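PDB 4ME8: signal peptidase I from Enterococcus faecalis, which probably cleaves hydrophobic N-terminal signal or leader sequences from secreted proteins, as a serine-type endopeptidase of the S26 family. Local coordinates for residues Asp31-Ala45 / Tyr125-Leu138. Sequence-based numbering, arbitrary orientation.
Sequences DIIAFPSPRNGQRVA and YFGFVKQASVEGVL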
ATOM      1  N   ASP A  31      -3.241  -5.184   7.605  1.00 42.61           N
ATOM      2  CA  ASP A  31      -2.181  -5.926   8.270  1.00 45.07           C
ATOM      3  C   ASP A  31      -0.820  -5.380   7.841  1.00 43.16           C
ATOM      4  O   ASP A  31      -0.636  -4.925   6.696  1.00 40.89           O
ATOM      5  CB  ASP A  31      -2.243  -7.427   7.938  1.00 47.70           C
ATOM      6  CG  ASP A  31      -3.366  -8.162   8.678  1.00 51.17           C
ATOM      7  OD1 ASP A  31      -4.035  -7.556   9.546  1.00 53.92           O
ATOM      8  OD2 ASP A  31      -3.564  -9.373   8.398  1.00 53.56           O
ATOM      9  N   ILE A  32       0.122  -5.420   8.778  1.00 43.17           N
ATOM     10  CA  ILE A  32       1.510  -5.086   8.491  1.00 43.24           C
ATOM     11  C   ILE A  32       2.226  -6.384   8.152  1.00 42.96           C
ATOM     12  O   ILE A  32       2.092  -7.377   8.864  1.00 42.81           O
ATOM     13  CB  ILE A  32       2.173  -4.351   9.675  1.00 44.74           C
ATOM     14  CG1 ILE A  32       1.651  -2.919   9.710  1.00 44.40           C
ATOM     15  CG2 ILE A  32       3.693  -4.327   9.538  1.00 45.82           C
ATOM     16  CD1 ILE A  32       1.858  -2.234  11.034  1.00 47.86           C
ATOM     17  N   ILE A  33       2.963  -6.369   7.044  1.00 41.96           N
ATOM     18  CA  ILE A  33       3.616  -7.574   6.556  1.00 43.56           C
ATOM     19  C   ILE A  33       5.089  -7.355   6.249  1.00 45.36           C
ATOM     20  O   ILE A  33       5.478  -6.304   5.733  1.00 44.92           O
ATOM     21  CB  ILE A  33       2.898  -8.142   5.313  1.00 43.03           C
ATOM     22  CG1 ILE A  33       2.709  -7.076   4.229  1.00 40.94           C
ATOM     23  CG2 ILE A  33       1.536  -8.700   5.705  1.00 43.18           C
ATOM     24  CD1 ILE A  33       2.205  -7.656   2.926  1.00 40.96           C
ATOM     25  N   ALA A  34       5.901  -8.359   6.565  1.00 48.36           N
ATOM     26  CA  ALA A  34       7.328  -8.314   6.286  1.00 50.73           C
ATOM     27  C   ALA A  34       7.663  -9.181   5.073  1.00 52.22           C
ATOM     28  O   ALA A  34       7.127 -10.282   4.925  1.00 53.52           O
ATOM     29  CB  ALA A  34       8.112  -8.769   7.497  1.00 53.88           C
ATOM     30  N   PHE A  35       8.557  -8.670   4.225  1.00 52.14           N
ATOM     31  CA  PHE A  35       8.907  -9.293   2.941  1.00 53.54           C
ATOM     32  C   PHE A  35      10.199  -8.686   2.378  1.00 54.75           C
ATOM     33  O   PHE A  35      10.534  -7.549   2.706  1.00 53.20           O
ATOM     34  CB  PHE A  35       7.783  -9.071   1.932  1.00 50.65           C
ATOM     35  CG  PHE A  35       7.420  -7.623   1.745  1.00 47.33           C
ATOM     36  CD1 PHE A  35       6.459  -7.031   2.542  1.00 44.44           C
ATOM     37  CD2 PHE A  35       8.051  -6.852   0.778  1.00 47.34           C
ATOM     38  CE1 PHE A  35       6.134  -5.702   2.384  1.00 42.45           C
ATOM     39  CE2 PHE A  35       7.730  -5.522   0.616  1.00 44.87           C
ATOM     40  CZ  PHE A  35       6.771  -4.946   1.418  1.00 42.33           C
ATOM     41  N   PRO A  36      10.917  -9.430   1.515  1.00 58.58           N
ATOM     42  CA  PRO A  36      12.076  -8.824   0.873  1.00 60.76           C
ATOM     43  C   PRO A  36      11.634  -7.767  -0.131  1.00 59.27           C
ATOM     44  O   PRO A  36      10.726  -8.021  -0.930  1.00 58.25           O
ATOM     45  CB  PRO A  36      12.755 -10.004   0.158  1.00 65.14           C
ATOM     46  CG  PRO A  36      12.082 -11.237   0.651  1.00 66.21           C
ATOM     47  CD  PRO A  36      10.712 -10.814   1.058  1.00 61.65           C
ATOM     48  N   SER A  37      12.255  -6.590  -0.080  1.00 60.29           N
ATOM     49  CA  SER A  37      11.904  -5.498  -0.994  1.00 60.88           C
ATOM     50  C   SER A  37      12.076  -5.928  -2.450  1.00 61.91           C
ATOM     51  O   SER A  37      13.093  -6.504  -2.795  1.00 65.04           O
ATOM     52  CB  SER A  37      12.751  -4.248  -0.743  1.00 62.51           C
ATOM     53  OG  SER A  37      12.531  -3.290  -1.780  1.00 64.25           O
ATOM     54  N   PRO A  38      11.066  -5.658  -3.297  1.00 60.97           N
ATOM     55  CA  PRO A  38      11.171  -5.924  -4.736  1.00 63.45           C
ATOM     56  C   PRO A  38      12.303  -5.163  -5.405  1.00 66.38           C
ATOM     57  O   PRO A  38      12.775  -5.577  -6.465  1.00 70.37           O
ATOM     58  CB  PRO A  38       9.826  -5.447  -5.282  1.00 60.65           C
ATOM     59  CG  PRO A  38       8.886  -5.584  -4.143  1.00 57.82           C
ATOM     60  CD  PRO A  38       9.689  -5.300  -2.907  1.00 57.38           C
ATOM     61  N   ARG A  39      12.725  -4.058  -4.793  1.00 65.51           N
ATOM     62  CA  ARG A  39      13.852  -3.288  -5.298  1.00 69.15           C
ATOM     63  C   ARG A  39      15.180  -4.007  -5.090  1.00 72.66           C
ATOM     64  O   ARG A  39      15.856  -4.340  -6.056  1.00 76.47           O
ATOM     65  CB  ARG A  39      13.904  -1.895  -4.657  1.00 67.00           C
ATOM     66  CG  ARG A  39      14.630  -0.891  -5.539  1.00 69.83           C
ATOM     67  CD  ARG A  39      14.558   0.526  -5.001  1.00 67.84           C
ATOM     68  NE  ARG A  39      13.217   1.115  -5.060  1.00 63.83           N
ATOM     69  CZ  ARG A  39      12.639   1.594  -6.163  1.00 65.68           C
ATOM     70  NH1 ARG A  39      13.241   1.526  -7.343  1.00 68.01           N
ATOM     71  NH2 ARG A  39      11.426   2.127  -6.091  1.00 65.00           N
ATOM     72  N   ASN A  40      15.540  -4.255  -3.836  1.00 72.76           N
ATOM     73  CA  ASN A  40      16.891  -4.725  -3.506  1.00 78.00           C
ATOM     74  C   ASN A  40      16.967  -5.984  -2.630  1.00 77.97           C
ATOM     75  O   ASN A  40      18.060  -6.381  -2.213  1.00 80.89           O
ATOM     76  CB  ASN A  40      17.663  -3.589  -2.834  1.00 80.25           C
ATOM     77  CG  ASN A  40      17.000  -3.107  -1.552  1.00 79.83           C
ATOM     78  OD1 ASN A  40      15.842  -3.422  -1.270  1.00 75.77           O
ATOM     79  ND2 ASN A  40      17.739  -2.335  -0.768  1.00 85.17           N
ATOM     80  N   GLY A  41      15.827  -6.609  -2.352  1.00 74.29           N
ATOM     81  CA  GLY A  41      15.785  -7.808  -1.506  1.00 76.48           C
ATOM     82  C   GLY A  41      15.969  -7.589  -0.003  1.00 75.44           C
ATOM     83  O   GLY A  41      16.074  -8.559   0.751  1.00 75.50           O
ATOM     84  N   GLN A  42      16.006  -6.331   0.442  1.00 74.42           N
ATOM     85  CA  GLN A  42      16.189  -6.016   1.867  1.00 74.51           C
ATOM     86  C   GLN A  42      14.884  -6.218   2.603  1.00 67.81           C
ATOM     87  O   GLN A  42      13.845  -5.739   2.164  1.00 61.69           O
ATOM     88  CB  GLN A  42      16.641  -4.565   2.062  1.00 78.02           C
ATOM     89  CG  GLN A  42      18.037  -4.272   1.538  1.00 87.92           C
ATOM     90  CD  GLN A  42      19.130  -4.939   2.349  1.00 95.81           C
ATOM     91  OE1 GLN A  42      19.032  -5.047   3.575  1.00101.83           O
ATOM     92  NE2 GLN A  42      20.187  -5.386   1.667  1.00100.86           N
ATOM     93  N   ARG A  43      14.933  -6.919   3.731  1.00 69.00           N
ATOM     94  CA  ARG A  43      13.725  -7.130   4.509  1.00 66.24           C
ATOM     95  C   ARG A  43      13.136  -5.763   4.888  1.00 60.73           C
ATOM     96  O   ARG A  43      13.845  -4.859   5.318  1.00 59.27           O
ATOM     97  CB  ARG A  43      13.980  -7.989   5.752  1.00 70.37           C
ATOM     98  CG  ARG A  43      12.775  -8.847   6.100  1.00 74.17           C
ATOM     99  CD  ARG A  43      12.673  -9.265   7.561  1.00 79.81           C
ATOM    100  NE  ARG A  43      11.535 -10.173   7.722  1.00 84.98           N
ATOM    101  CZ  ARG A  43      10.922 -10.476   8.868  1.00 90.70           C
ATOM    102  NH1 ARG A  43      11.295  -9.944  10.032  1.00 92.80           N
ATOM    103  NH2 ARG A  43       9.899 -11.323   8.837  1.00 92.60           N
ATOM    104  N   VAL A  44      11.840  -5.607   4.685  1.00 57.92           N
ATOM    105  CA  VAL A  44      11.166  -4.358   5.006  1.00 57.29           C
ATOM    106  C   VAL A  44       9.746  -4.681   5.475  1.00 54.90           C
ATOM    107  O   VAL A  44       9.229  -5.774   5.223  1.00 54.51           O
ATOM    108  CB  VAL A  44      11.208  -3.391   3.783  1.00 60.14           C
ATOM    109  CG1 VAL A  44      10.399  -3.938   2.611  1.00 57.74           C
ATOM    110  CG2 VAL A  44      10.745  -1.988   4.164  1.00 60.98           C
ATOM    111  N   ALA A  45       9.143  -3.748   6.200  1.00 53.32           N
ATOM    112  CA  ALA A  45       7.795  -3.902   6.710  1.00 49.48           C
ATOM    113  C   ALA A  45       6.910  -2.846   6.076  1.00 47.15           C
ATOM    114  O   ALA A  45       7.270  -1.668   6.063  1.00 47.82           O
ATOM    115  CB  ALA A  45       7.800  -3.747   8.218  1.00 52.60           C
ATOM    116  N   TYR A 125       6.228   2.866  -5.870  1.00 53.49           N
ATOM    117  CA  TYR A 125       7.541   3.072  -6.492  1.00 57.20           C
ATOM    118  C   TYR A 125       8.300   1.786  -6.849  1.00 58.11           C
ATOM    119  O   TYR A 125       9.036   1.784  -7.839  1.00 61.78           O
ATOM    120  CB  TYR A 125       8.399   3.971  -5.594  1.00 58.25           C
ATOM    121  CG  TYR A 125       7.685   5.246  -5.189  1.00 58.48           C
ATOM    122  CD1 TYR A 125       7.315   6.189  -6.143  1.00 61.85           C
ATOM    123  CD2 TYR A 125       7.360   5.499  -3.859  1.00 56.80           C
ATOM    124  CE1 TYR A 125       6.654   7.354  -5.785  1.00 63.18           C
ATOM    125  CE2 TYR A 125       6.699   6.660  -3.489  1.00 58.00           C
ATOM    126  CZ  TYR A 125       6.349   7.582  -4.455  1.00 61.51           C
ATOM    127  OH  TYR A 125       5.697   8.729  -4.089  1.00 64.83           O
ATOM    128  N   PHE A 126       8.155   0.718  -6.057  1.00 55.33           N
ATOM    129  CA  PHE A 126       8.724  -0.594  -6.436  1.00 55.83           C
ATOM    130  C   PHE A 126       7.715  -1.624  -6.989  1.00 55.22           C
ATOM    131  O   PHE A 126       8.086  -2.767  -7.279  1.00 57.03           O
ATOM    132  CB  PHE A 126       9.628  -1.199  -5.332  1.00 55.01           C
ATOM    133  CG  PHE A 126       8.939  -1.538  -4.022  1.00 51.79           C
ATOM    134  CD1 PHE A 126       7.675  -2.115  -3.974  1.00 49.61           C
ATOM    135  CD2 PHE A 126       9.617  -1.351  -2.827  1.00 51.11           C
ATOM    136  CE1 PHE A 126       7.083  -2.441  -2.770  1.00 46.91           C
ATOM    137  CE2 PHE A 126       9.036  -1.682  -1.612  1.00 49.22           C
ATOM    138  CZ  PHE A 126       7.766  -2.233  -1.582  1.00 47.57           C
ATOM    139  N   GLY A 127       6.455  -1.224  -7.148  1.00 52.87           N
ATOM    140  CA  GLY A 127       5.466  -2.082  -7.794  1.00 52.50           C
ATOM    141  C   GLY A 127       4.907  -3.128  -6.852  1.00 49.82           C
ATOM    142  O   GLY A 127       5.083  -3.032  -5.645  1.00 48.57           O
ATOM    143  N   PHE A 128       4.244  -4.137  -7.405  1.00 50.24           N
ATOM    144  CA  PHE A 128       3.545  -5.136  -6.595  1.00 48.77           C
ATOM    145  C   PHE A 128       4.506  -6.083  -5.875  1.00 49.83           C
ATOM    146  O   PHE A 128       5.619  -6.330  -6.343  1.00 51.44           O
ATOM    147  CB  PHE A 128       2.561  -5.949  -7.451  1.00 50.32           C
ATOM    148  CG  PHE A 128       1.491  -5.119  -8.113  1.00 50.07           C
ATOM    149  CD1 PHE A 128       0.479  -4.523  -7.359  1.00 46.75           C
ATOM    150  CD2 PHE A 128       1.487  -4.934  -9.501  1.00 52.99           C
ATOM    151  CE1 PHE A 128      -0.510  -3.764  -7.973  1.00 46.39           C
ATOM    152  CE2 PHE A 128       0.502  -4.169 -10.113  1.00 52.59           C
ATOM    153  CZ  PHE A 128      -0.495  -3.584  -9.345  1.00 49.56           C
ATOM    154  N   VAL A 129       4.051  -6.619  -4.738  1.00 48.42           N
ATOM    155  CA  VAL A 129       4.831  -7.565  -3.942  1.00 50.06           C
ATOM    156  C   VAL A 129       4.291  -8.985  -4.124  1.00 52.63           C
ATOM    157  O   VAL A 129       3.087  -9.205  -4.027  1.00 51.42           O
ATOM    158  CB  VAL A 129       4.773  -7.188  -2.440  1.00 47.54           C
ATOM    159  CG1 VAL A 129       5.502  -8.225  -1.584  1.00 48.70           C
ATOM    160  CG2 VAL A 129       5.339  -5.787  -2.232  1.00 46.03           C
ATOM    161  N   LYS A 130       5.167  -9.952  -4.382  1.00 57.04           N
ATOM    162  CA  LYS A 130       4.722 -11.348  -4.497  1.00 61.10           C
ATOM    163  C   LYS A 130       4.276 -11.863  -3.132  1.00 59.68           C
ATOM    164  O   LYS A 130       5.032 -11.785  -2.167  1.00 59.62           O
ATOM    165  CB  LYS A 130       5.815 -12.254  -5.101  1.00 67.05           C
ATOM    166  CG  LYS A 130       5.997 -12.043  -6.599  1.00 70.44           C
ATOM    167  CD  LYS A 130       6.720 -13.168  -7.328  1.00 77.97           C
ATOM    168  CE  LYS A 130       6.277 -13.196  -8.792  1.00 81.13           C
ATOM    169  NZ  LYS A 130       7.209 -13.906  -9.711  1.00 88.56           N
ATOM    170  N   GLN A 131       3.036 -12.354  -3.062  1.00 59.06           N
ATOM    171  CA  GLN A 131       2.501 -12.998  -1.852  1.00 58.80           C
ATOM    172  C   GLN A 131       3.462 -14.041  -1.284  1.00 61.84           C
ATOM    173  O   GLN A 131       3.752 -14.032  -0.090  1.00 60.93           O
ATOM    174  CB  GLN A 131       1.164 -13.689  -2.146  1.00 60.29           C
ATOM    175  CG  GLN A 131      -0.006 -12.758  -2.405  1.00 56.77           C
ATOM    176  CD  GLN A 131      -1.358 -13.468  -2.403  1.00 58.63           C
ATOM    177  OE1 GLN A 131      -1.464 -14.650  -2.106  1.00 60.28           O
ATOM    178  NE2 GLN A 131      -2.401 -12.730  -2.732  1.00 59.74           N
ATOM    179  N   ALA A 132       3.956 -14.923  -2.153  1.00 65.92           N
ATOM    180  CA  ALA A 132       4.854 -16.005  -1.756  1.00 70.51           C
ATOM    181  C   ALA A 132       6.126 -15.536  -1.029  1.00 70.86           C
ATOM    182  O   ALA A 132       6.723 -16.305  -0.275  1.00 74.71           O
ATOM    183  CB  ALA A 132       5.228 -16.831  -2.969  1.00 75.72           C
ATOM    184  N   SER A 133       6.543 -14.290  -1.251  1.00 67.84           N
ATOM    185  CA  SER A 133       7.746 -13.751  -0.599  1.00 68.48           C
ATOM    186  C   SER A 133       7.475 -13.130   0.798  1.00 65.18           C
ATOM    187  O   SER A 133       8.412 -12.740   1.501  1.00 64.68           O
ATOM    188  CB  SER A 133       8.445 -12.733  -1.522  1.00 67.43           C
ATOM    189  OG  SER A 133       7.652 -11.571  -1.729  1.00 62.92           O
ATOM    190  N   VAL A 134       6.209 -13.056   1.206  1.00 62.12           N
ATOM    191  CA  VAL A 134       5.861 -12.504   2.515  1.00 59.68           C
ATOM    192  C   VAL A 134       6.220 -13.502   3.615  1.00 64.28           C
ATOM    193  O   VAL A 134       5.719 -14.625   3.617  1.00 69.13           O
ATOM    194  CB  VAL A 134       4.364 -12.135   2.580  1.00 56.27           C
ATOM    195  CG1 VAL A 134       3.966 -11.672   3.977  1.00 54.13           C
ATOM    196  CG2 VAL A 134       4.051 -11.058   1.551  1.00 53.12           C
ATOM    197  N   GLU A 135       7.087 -13.092   4.542  1.00 65.21           N
ATOM    198  CA  GLU A 135       7.561 -13.985   5.621  1.00 70.28           C
ATOM    199  C   GLU A 135       6.736 -13.902   6.911  1.00 67.34           C
ATOM    200  O   GLU A 135       6.862 -14.761   7.781  1.00 69.88           O
ATOM    201  CB  GLU A 135       9.064 -13.808   5.929  1.00 76.12           C
ATOM    202  CG  GLU A 135       9.756 -12.583   5.335  1.00 78.15           C
ATOM    203  CD  GLU A 135      11.276 -12.651   5.428  1.00 85.44           C
ATOM    204  OE1 GLU A 135      11.801 -13.313   6.361  1.00 88.78           O
ATOM    205  OE2 GLU A 135      11.943 -12.037   4.555  1.00 89.27           O
ATOM    206  N   GLY A 136       5.889 -12.887   7.039  1.00 62.33           N
ATOM    207  CA  GLY A 136       4.972 -12.848   8.170  1.00 60.70           C
ATOM    208  C   GLY A 136       4.035 -11.662   8.226  1.00 54.93           C
ATOM    209  O   GLY A 136       4.289 -10.633   7.618  1.00 51.17           O
ATOM    210  N   VAL A 137       2.937 -11.841   8.953  1.00 54.42           N
ATOM    211  CA  VAL A 137       2.113 -10.742   9.437  1.00 51.46           C
ATOM    212  C   VAL A 137       2.697 -10.302  10.781  1.00 53.73           C
ATOM    213  O   VAL A 137       3.023 -11.149  11.628  1.00 56.29           O
ATOM    214  CB  VAL A 137       0.646 -11.185   9.634  1.00 51.47           C
ATOM    215  CG1 VAL A 137      -0.179 -10.067  10.274  1.00 49.62           C
ATOM    216  CG2 VAL A 137       0.048 -11.627   8.301  1.00 50.17           C
ATOM    217  N   LEU A 138       2.810  -8.989  10.980  1.00 52.82           N
ATOM    218  CA  LEU A 138       3.460  -8.435  12.172  1.00 57.00           C
ATOM    219  C   LEU A 138       2.461  -7.892  13.204  1.00 58.81           C
ATOM    220  O   LEU A 138       1.718  -6.945  12.912  1.00 56.83           O
ATOM    221  CB  LEU A 138       4.429  -7.326  11.761  1.00 56.69           C
ATOM    222  CG  LEU A 138       5.873  -7.716  11.407  1.00 59.12           C
ATOM    223  CD1 LEU A 138       6.001  -9.054  10.686  1.00 60.33           C
ATOM    224  CD2 LEU A 138       6.498  -6.595  10.596  1.00 55.65           C
TER
HETATM  225  O   HOH W   1      -0.427  -6.460  11.577  1.00 40.32           O
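Ile33 and Ala34 pair with Val137 and Gly136 as antiparallel strands. Ala34 N donates to Gly136 O (3.0 Å), in the carbonyl plane. Leu138 N donates to Ile32 O at 2.8 Å, tilted 27° from the plane of the Ile32 carbonyl. A water extends the ladder by linking Ile32 N to Leu138 O. Glu135 N donates to Ala34 O (2.8 Å); Glu135 and Gly136 both face Ala34, a classic beta bulge.

Apolar contacts lie on both sheet faces. Leu138 CD1 meets Ala34 CB, while its CD2 touches Ile32 CG2 and Ala45 CB. On the other face, Ile33 packs against Val134 and Val137. Val129 CG1 lies over one face of the Phe35 ring, and Phe126 CZ meets that ring's edge. With CG between the backbone N and the carbonyl carbon (chi1 64°), the Phe126 ring turns a face to Pro38. Pro38 CD lies 3.7 Å from the ring centroid, a CH-pi contact.

Charged groups act at the margins. Arg43 NE forms a salt bridge with Glu135 OE1 (3.4 Å). Arg39 NH2 bonds weakly to Tyr125 O, while its NE pairs with Asp121.

Strand 136-137 thus edges the antiparallel sheet of the S26 peptidase fold, next to strand 32-36. Across that strand, strand 43-50 carries Lys46, a predicted active-site residue that Phe35 touches.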